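PDB 1E6Y: methyl-coenzyme M reductase subunit gamma from Methanosarcina barkeri, which forms part of the nickel F430 enzyme that reduces methyl-coenzyme M with coenzyme B, releasing methane and the mixed heterodisulfide in the last step of methanogenesis. Local coordinates for residues C[19-24]-C[101-106]; C[29-34]-C[133-138]. One frame throughout, in Å; residues are numbered along the deposited sequence.

Interaction 1: C[19-24]-C[101-106]; sequences KHMSGK and RSYFAA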
ATOM      1  N   LYS C  19       5.003 -49.833  -9.572  1.00 14.18           N
ATOM      2  CA  LYS C  19       6.141 -50.129 -10.442  1.00 13.90           C
ATOM      3  C   LYS C  19       6.947 -48.872 -10.765  1.00 13.87           C
ATOM      4  O   LYS C  19       8.175 -48.874 -10.689  1.00 13.81           O
ATOM      5  CB  LYS C  19       5.668 -50.782 -11.741  1.00 14.88           C
ATOM      6  CG  LYS C  19       5.329 -52.251 -11.604  1.00 15.94           C
ATOM      7  CD  LYS C  19       4.889 -52.836 -12.931  1.00 17.30           C
ATOM      8  CE  LYS C  19       4.489 -54.293 -12.779  1.00 18.04           C
ATOM      9  NZ  LYS C  19       4.050 -54.873 -14.074  1.00 18.32           N
ATOM     10  N   HIS C  20       6.244 -47.787 -11.079  1.00 13.80           N
ATOM     11  CA  HIS C  20       6.883 -46.513 -11.396  1.00 13.49           C
ATOM     12  C   HIS C  20       7.590 -45.916 -10.182  1.00 13.53           C
ATOM     13  O   HIS C  20       8.746 -45.508 -10.272  1.00 13.29           O
ATOM     14  CB  HIS C  20       5.846 -45.523 -11.939  1.00 13.30           C
ATOM     15  CG  HIS C  20       5.350 -45.865 -13.310  1.00 13.63           C
ATOM     16  ND1 HIS C  20       4.876 -44.913 -14.189  1.00 13.01           N
ATOM     17  CD2 HIS C  20       5.273 -47.049 -13.963  1.00 13.30           C
ATOM     18  CE1 HIS C  20       4.530 -45.499 -15.323  1.00 13.71           C
ATOM     19  NE2 HIS C  20       4.763 -46.793 -15.211  1.00 13.44           N
ATOM     20  N   MET C  21       6.914 -45.927  -9.036  1.00 14.23           N
ATOM     21  CA  MET C  21       7.478 -45.381  -7.805  1.00 14.04           C
ATOM     22  C   MET C  21       8.711 -46.152  -7.348  1.00 14.39           C
ATOM     23  O   MET C  21       9.711 -45.552  -6.950  1.00 15.01           O
ATOM     24  CB  MET C  21       6.433 -45.390  -6.691  1.00 14.08           C
ATOM     25  CG  MET C  21       5.260 -44.458  -6.937  1.00 14.17           C
ATOM     26  SD  MET C  21       4.067 -44.505  -5.596  1.00 14.37           S
ATOM     27  CE  MET C  21       4.750 -43.268  -4.480  1.00 14.84           C
ATOM     28  N   SER C  22       8.645 -47.479  -7.421  1.00 14.59           N
ATOM     29  CA  SER C  22       9.746 -48.328  -6.976  1.00 15.19           C
ATOM     30  C   SER C  22      10.842 -48.479  -8.031  1.00 15.57           C
ATOM     31  O   SER C  22      11.890 -49.066  -7.762  1.00 15.62           O
ATOM     32  CB  SER C  22       9.223 -49.710  -6.575  1.00 15.24           C
ATOM     33  OG  SER C  22       8.719 -50.411  -7.696  1.00 16.10           O
ATOM     34  N   GLY C  23      10.579 -47.984  -9.238  1.00 16.01           N
ATOM     35  CA  GLY C  23      11.570 -48.043 -10.300  1.00 16.90           C
ATOM     36  C   GLY C  23      11.715 -49.416 -10.935  1.00 17.50           C
ATOM     37  O   GLY C  23      12.676 -49.673 -11.661  1.00 17.97           O
ATOM     38  N   LYS C  24      10.759 -50.298 -10.669  1.00 17.81           N
ATOM     39  CA  LYS C  24      10.747 -51.623 -11.276  1.00 18.95           C
ATOM     40  C   LYS C  24      10.032 -51.564 -12.623  1.00 18.31           C
ATOM     41  O   LYS C  24       8.838 -51.845 -12.727  1.00 18.72           O
ATOM     42  CB  LYS C  24      10.074 -52.620 -10.332  1.00 19.95           C
ATOM     43  CG  LYS C  24      10.877 -52.850  -9.058  1.00 22.53           C
ATOM     44  CD  LYS C  24      10.144 -53.725  -8.058  1.00 25.10           C
ATOM     45  CE  LYS C  24      10.971 -53.881  -6.788  1.00 26.45           C
ATOM     46  NZ  LYS C  24      10.373 -54.856  -5.829  1.00 28.02           N
ATOM     47  N   ARG C 101       5.750 -39.911 -12.603  1.00 11.62           N
ATOM     48  CA  ARG C 101       7.105 -39.669 -13.074  1.00 11.12           C
ATOM     49  C   ARG C 101       7.947 -38.968 -11.999  1.00 11.37           C
ATOM     50  O   ARG C 101       9.113 -39.281 -11.822  1.00 10.58           O
ATOM     51  CB  ARG C 101       7.121 -38.806 -14.332  1.00 11.79           C
ATOM     52  CG  ARG C 101       6.631 -39.520 -15.598  1.00 12.05           C
ATOM     53  CD  ARG C 101       7.114 -38.689 -16.779  1.00 11.42           C
ATOM     54  NE  ARG C 101       6.666 -39.152 -18.085  1.00 12.83           N
ATOM     55  CZ  ARG C 101       7.341 -39.994 -18.860  1.00 13.20           C
ATOM     56  NH1 ARG C 101       8.510 -40.479 -18.486  1.00 13.33           N
ATOM     57  NH2 ARG C 101       6.783 -40.292 -20.038  1.00 13.29           N
ATOM     58  N   SER C 102       7.354 -38.002 -11.308  1.00 11.39           N
ATOM     59  CA  SER C 102       8.074 -37.271 -10.273  1.00 11.17           C
ATOM     60  C   SER C 102       8.431 -38.151  -9.076  1.00 10.88           C
ATOM     61  O   SER C 102       9.535 -38.042  -8.533  1.00 10.66           O
ATOM     62  CB  SER C 102       7.256 -36.064  -9.818  1.00 10.69           C
ATOM     63  OG  SER C 102       7.272 -35.061 -10.818  1.00 11.60           O
ATOM     64  N   TYR C 103       7.525 -39.057  -8.706  1.00 11.14           N
ATOM     65  CA  TYR C 103       7.791 -40.030  -7.644  1.00 11.73           C
ATOM     66  C   TYR C 103       8.910 -40.971  -8.060  1.00 11.78           C
ATOM     67  O   TYR C 103       9.805 -41.268  -7.275  1.00 11.52           O
ATOM     68  CB  TYR C 103       6.540 -40.858  -7.328  1.00 11.86           C
ATOM     69  CG  TYR C 103       5.352 -40.054  -6.855  1.00 11.96           C
ATOM     70  CD1 TYR C 103       5.515 -38.803  -6.253  1.00 11.91           C
ATOM     71  CD2 TYR C 103       4.056 -40.514  -7.073  1.00 10.90           C
ATOM     72  CE1 TYR C 103       4.411 -38.027  -5.894  1.00 11.46           C
ATOM     73  CE2 TYR C 103       2.950 -39.749  -6.723  1.00 11.62           C
ATOM     74  CZ  TYR C 103       3.132 -38.506  -6.138  1.00 11.73           C
ATOM     75  OH  TYR C 103       2.028 -37.740  -5.841  1.00 11.76           O
ATOM     76  N   PHE C 104       8.840 -41.444  -9.301  1.00 12.10           N
ATOM     77  CA  PHE C 104       9.899 -42.255  -9.889  1.00 12.20           C
ATOM     78  C   PHE C 104      11.272 -41.588  -9.724  1.00 11.97           C
ATOM     79  O   PHE C 104      12.223 -42.219  -9.262  1.00 11.84           O
ATOM     80  CB  PHE C 104       9.594 -42.499 -11.374  1.00 13.28           C
ATOM     81  CG  PHE C 104      10.777 -42.966 -12.176  1.00 14.00           C
ATOM     82  CD1 PHE C 104      11.281 -44.254 -12.017  1.00 14.57           C
ATOM     83  CD2 PHE C 104      11.399 -42.107 -13.078  1.00 14.94           C
ATOM     84  CE1 PHE C 104      12.390 -44.681 -12.745  1.00 15.45           C
ATOM     85  CE2 PHE C 104      12.508 -42.525 -13.810  1.00 16.15           C
ATOM     86  CZ  PHE C 104      13.004 -43.813 -13.643  1.00 15.69           C
ATOM     87  N   ALA C 105      11.350 -40.303 -10.060  1.00 11.91           N
ATOM     88  CA  ALA C 105      12.607 -39.564  -9.998  1.00 12.08           C
ATOM     89  C   ALA C 105      13.069 -39.343  -8.560  1.00 11.77           C
ATOM     90  O   ALA C 105      14.218 -39.631  -8.224  1.00 12.30           O
ATOM     91  CB  ALA C 105      12.467 -38.225 -10.718  1.00 12.12           C
ATOM     92  N   ALA C 106      12.145 -38.924  -7.698  1.00 11.86           N
ATOM     93  CA  ALA C 106      12.463 -38.612  -6.303  1.00 11.97           C
ATOM     94  C   ALA C 106      12.928 -39.836  -5.512  1.00 11.89           C
ATOM     95  O   ALA C 106      13.815 -39.738  -4.662  1.00 11.80           O
ATOM     96  CB  ALA C 106      11.253 -37.986  -5.621  1.00 11.52           C
TER

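Interaction 2: C[29-34]-C[133-138]; sequences REISDE and CAKVQM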
ATOM      1  N   ARG C  29      12.989 -50.728 -25.009  1.00 18.14           N
ATOM      2  CA  ARG C  29      13.664 -50.212 -26.189  1.00 18.15           C
ATOM      3  C   ARG C  29      15.005 -49.630 -25.768  1.00 18.61           C
ATOM      4  O   ARG C  29      15.322 -49.514 -24.582  1.00 18.59           O
ATOM      5  CB  ARG C  29      12.807 -49.145 -26.882  1.00 17.66           C
ATOM      6  CG  ARG C  29      12.669 -47.894 -26.005  1.00 17.12           C
ATOM      7  CD  ARG C  29      11.565 -46.994 -26.536  1.00 16.67           C
ATOM      8  NE  ARG C  29      10.227 -47.403 -26.158  1.00 16.26           N
ATOM      9  CZ  ARG C  29       9.627 -47.268 -24.988  1.00 16.68           C
ATOM     10  NH1 ARG C  29      10.243 -46.686 -23.959  1.00 16.51           N
ATOM     11  NH2 ARG C  29       8.384 -47.710 -24.837  1.00 16.32           N
ATOM     12  N   GLU C  30      15.815 -49.315 -26.773  1.00 19.47           N
ATOM     13  CA  GLU C  30      17.167 -48.812 -26.574  1.00 20.57           C
ATOM     14  C   GLU C  30      17.313 -47.421 -27.178  1.00 19.92           C
ATOM     15  O   GLU C  30      16.756 -47.137 -28.236  1.00 19.32           O
ATOM     16  CB  GLU C  30      18.179 -49.749 -27.237  1.00 22.84           C
ATOM     17  CG  GLU C  30      18.089 -51.195 -26.791  1.00 26.53           C
ATOM     18  CD  GLU C  30      19.394 -51.703 -26.218  1.00 29.50           C
ATOM     19  OE1 GLU C  30      19.841 -51.161 -25.179  1.00 31.29           O
ATOM     20  OE2 GLU C  30      19.981 -52.633 -26.813  1.00 30.89           O
ATOM     21  N   ILE C  31      18.072 -46.565 -26.501  1.00 19.22           N
ATOM     22  CA  ILE C  31      18.520 -45.313 -27.096  1.00 19.04           C
ATOM     23  C   ILE C  31      20.011 -45.120 -26.817  1.00 19.09           C
ATOM     24  O   ILE C  31      20.479 -45.369 -25.703  1.00 19.09           O
ATOM     25  CB  ILE C  31      17.699 -44.098 -26.564  1.00 18.79           C
ATOM     26  CG1 ILE C  31      18.092 -42.832 -27.330  1.00 18.68           C
ATOM     27  CG2 ILE C  31      17.908 -43.914 -25.064  1.00 19.09           C
ATOM     28  CD1 ILE C  31      17.177 -41.649 -27.079  1.00 18.00           C
ATOM     29  N   SER C  32      20.774 -44.811 -27.861  1.00 18.94           N
ATOM     30  CA  SER C  32      22.212 -44.607 -27.718  1.00 19.33           C
ATOM     31  C   SER C  32      22.498 -43.342 -26.915  1.00 19.76           C
ATOM     32  O   SER C  32      21.650 -42.452 -26.821  1.00 19.47           O
ATOM     33  CB  SER C  32      22.877 -44.510 -29.093  1.00 18.96           C
ATOM     34  OG  SER C  32      22.601 -43.266 -29.714  1.00 19.50           O
ATOM     35  N   ASP C  33      23.699 -43.259 -26.352  1.00 20.35           N
ATOM     36  CA  ASP C  33      24.099 -42.096 -25.566  1.00 21.02           C
ATOM     37  C   ASP C  33      24.042 -40.817 -26.394  1.00 20.93           C
ATOM     38  O   ASP C  33      23.545 -39.793 -25.929  1.00 20.56           O
ATOM     39  CB  ASP C  33      25.515 -42.282 -25.014  1.00 22.03           C
ATOM     40  CG  ASP C  33      25.606 -43.398 -23.981  1.00 23.42           C
ATOM     41  OD1 ASP C  33      26.738 -43.843 -23.697  1.00 24.45           O
ATOM     42  OD2 ASP C  33      24.559 -43.827 -23.448  1.00 23.32           O
ATOM     43  N   GLU C  34      24.502 -40.898 -27.637  1.00 20.75           N
ATOM     44  CA  GLU C  34      24.542 -39.735 -28.516  1.00 21.12           C
ATOM     45  C   GLU C  34      23.154 -39.286 -28.962  1.00 19.90           C
ATOM     46  O   GLU C  34      22.901 -38.089 -29.097  1.00 19.43           O
ATOM     47  CB  GLU C  34      25.413 -40.020 -29.739  1.00 23.02           C
ATOM     48  CG  GLU C  34      26.907 -40.069 -29.441  1.00 26.64           C
ATOM     49  CD  GLU C  34      27.766 -39.799 -30.665  1.00 28.22           C
ATOM     50  OE1 GLU C  34      27.321 -40.094 -31.797  1.00 30.27           O
ATOM     51  OE2 GLU C  34      28.890 -39.285 -30.495  1.00 30.21           O
ATOM     52  N   CYS C 133      18.853 -40.401 -15.580  1.00 14.95           N
ATOM     53  CA  CYS C 133      17.418 -40.481 -15.336  1.00 14.43           C
ATOM     54  C   CYS C 133      16.645 -40.470 -16.653  1.00 14.47           C
ATOM     55  O   CYS C 133      15.720 -41.268 -16.850  1.00 14.12           O
ATOM     56  CB  CYS C 133      16.972 -39.307 -14.461  1.00 14.66           C
ATOM     57  SG  CYS C 133      15.210 -39.295 -14.110  1.00 15.07           S
ATOM     58  N   ALA C 134      17.067 -39.590 -17.559  1.00 14.10           N
ATOM     59  CA  ALA C 134      16.469 -39.469 -18.884  1.00 14.17           C
ATOM     60  C   ALA C 134      16.505 -40.788 -19.652  1.00 14.59           C
ATOM     61  O   ALA C 134      15.512 -41.182 -20.262  1.00 13.98           O
ATOM     62  CB  ALA C 134      17.185 -38.385 -19.676  1.00 14.07           C
ATOM     63  N   LYS C 135      17.634 -41.491 -19.572  1.00 14.86           N
ATOM     64  CA  LYS C 135      17.814 -42.744 -20.302  1.00 15.06           C
ATOM     65  C   LYS C 135      16.810 -43.805 -19.870  1.00 14.68           C
ATOM     66  O   LYS C 135      16.225 -44.488 -20.710  1.00 14.55           O
ATOM     67  CB  LYS C 135      19.238 -43.271 -20.111  1.00 16.52           C
ATOM     68  CG  LYS C 135      19.591 -44.452 -21.002  1.00 18.89           C
ATOM     69  CD  LYS C 135      21.093 -44.594 -21.134  1.00 21.63           C
ATOM     70  CE  LYS C 135      21.498 -44.795 -22.586  1.00 24.05           C
ATOM     71  NZ  LYS C 135      21.307 -46.205 -23.020  1.00 24.59           N
ATOM     72  N   VAL C 136      16.573 -43.905 -18.564  1.00 14.16           N
ATOM     73  CA  VAL C 136      15.607 -44.862 -18.038  1.00 14.43           C
ATOM     74  C   VAL C 136      14.188 -44.495 -18.471  1.00 14.43           C
ATOM     75  O   VAL C 136      13.420 -45.360 -18.890  1.00 14.33           O
ATOM     76  CB  VAL C 136      15.666 -44.943 -16.491  1.00 14.36           C
ATOM     77  CG1 VAL C 136      14.653 -45.960 -15.977  1.00 14.34           C
ATOM     78  CG2 VAL C 136      17.071 -45.331 -16.040  1.00 14.30           C
ATOM     79  N   GLN C 137      13.878 -43.203 -18.461  1.00 14.18           N
ATOM     80  CA  GLN C 137      12.560 -42.738 -18.880  1.00 13.94           C
ATOM     81  C   GLN C 137      12.325 -42.962 -20.371  1.00 13.79           C
ATOM     82  O   GLN C 137      11.214 -43.283 -20.782  1.00 14.27           O
ATOM     83  CB  GLN C 137      12.380 -41.259 -18.543  1.00 13.84           C
ATOM     84  CG  GLN C 137      12.380 -40.961 -17.056  1.00 13.86           C
ATOM     85  CD  GLN C 137      11.745 -39.623 -16.731  1.00 14.46           C
ATOM     86  OE1 GLN C 137      10.522 -39.516 -16.629  1.00 14.05           O
ATOM     87  NE2 GLN C 137      12.572 -38.592 -16.578  1.00 14.20           N
ATOM     88  N   MET C 138      13.394 -42.879 -21.159  1.00 14.18           N
ATOM     89  CA  MET C 138      13.302 -43.055 -22.606  1.00 14.43           C
ATOM     90  C   MET C 138      13.169 -44.524 -23.003  1.00 14.96           C
ATOM     91  O   MET C 138      12.487 -44.846 -23.977  1.00 14.62           O
ATOM     92  CB  MET C 138      14.533 -42.456 -23.297  1.00 14.38           C
ATOM     93  CG  MET C 138      14.636 -40.937 -23.225  1.00 14.31           C
ATOM     94  SD  MET C 138      13.261 -40.074 -24.017  1.00 14.93           S
ATOM     95  CE  MET C 138      13.740 -40.173 -25.749  1.00 14.70           C
TER

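Interaction 1: C[19-24]-C[101-106]
Helix 12-22 ends against the flank of helix 98-108, with the CA atoms of M21 and F104 4.5 Å apart. The CB of M21 leaves the helix pointing away from the partner, but with CG beside the backbone N (chi1 -66°) the chain runs alongside Y103, both side chains heading the same way. CG comes first, 3.8 Å from Y103 CB. SD makes a Met-aromatic contact, 5.3 Å from the centroid of the Y103 ring and oblique to it. The bend at chi3 (87°) then brings CE back to 3.8 Å from Y103 CD2. An alanine here would remove CG, SD and CE and would probably leave the Y103 ring less firmly packed on this side. Beyond that ring, Y103 OH bonds to D333 of the beta subunit. F104 makes the other half: its CA forms a CA-H...O contact with H20 O at 3.5 Å, while CB and CD1 pack on the same oxygen, which lies in the ring plane at the edge, 3.3 Å from CD1. G23, closing the helix in a Schellman motif, sets its CA 4.2 Å from F104 CD1. Close packing and one CA-H...O contact, rather than conventional polar bonds, thus join the segments.

Interaction 2: C[29-34]-C[133-138]
An extended run, 29-32, passes along the last turns of helix 127-139 and then enters helix 33-40 through an N-cap. Starting at R29, the side chain leaves by the crowded chi1 position (67°) and bends at chi3, which carries the guanidinium to M138 O. The NH1 of R29 donates to M138 O at 2.9 Å, with an N-H...O angle of 150°. The oxygen sits near the guanidinium plane, yet NH1 approaches from above the carbonyl plane of M138. H145 NE2 also bonds to this carbonyl, and R29 NH1 reaches T140 O as well, so the arginine ties together the end of the helix and the turn after it. I31 comes next and points its side chain at the helix. Its CG1 is anti to the backbone N, and CD1 meets M138 CE at 4.0 Å where the two side chains cross obliquely; CG2 rests near M138 CB. L36 of helix 33-40 packs on both residues. The backbone of I31 is gripped too, its N donating to E139 OE2. S32 is the N-cap itself: its OG accepts from the backbone N of D35. At D33, on the solvent-exposed side of the contact, the carboxylate crosses the lysine chain with OD2 3.3 Å from K135 CE; K135 NZ, of opposite charge, is 4.1 Å from OD2, beyond salt-bridge distance. That NZ is salt-bridged to E139 instead. K135, bent at chi3 and chi4, also donates from NZ to I31 O at 2.9 Å, almost straight along the C=O axis (173°).

In the fold
The two contacts hold different stretches of the N-terminal region: interaction 1 seats the end of helix 12-22 on helix 98-108, and interaction 2 lays the approach to helix 33-40 on helix 127-139. Interaction 1 is buried nearer the middle of the chain, borders the beta subunit, and is made mainly of side-chain packing, with a backbone carbonyl against the edge of the F104 ring. Interaction 2 is only partly buried, is touched by no other subunit, and adds arginine and lysine bonds to backbone carbonyls around an apolar centre. The two partner helices also meet directly. R101 NH1 bonds to Q137 OE1 at 2.9 Å, and the ring of F104 packs on V136 and Q137, linking both contacts.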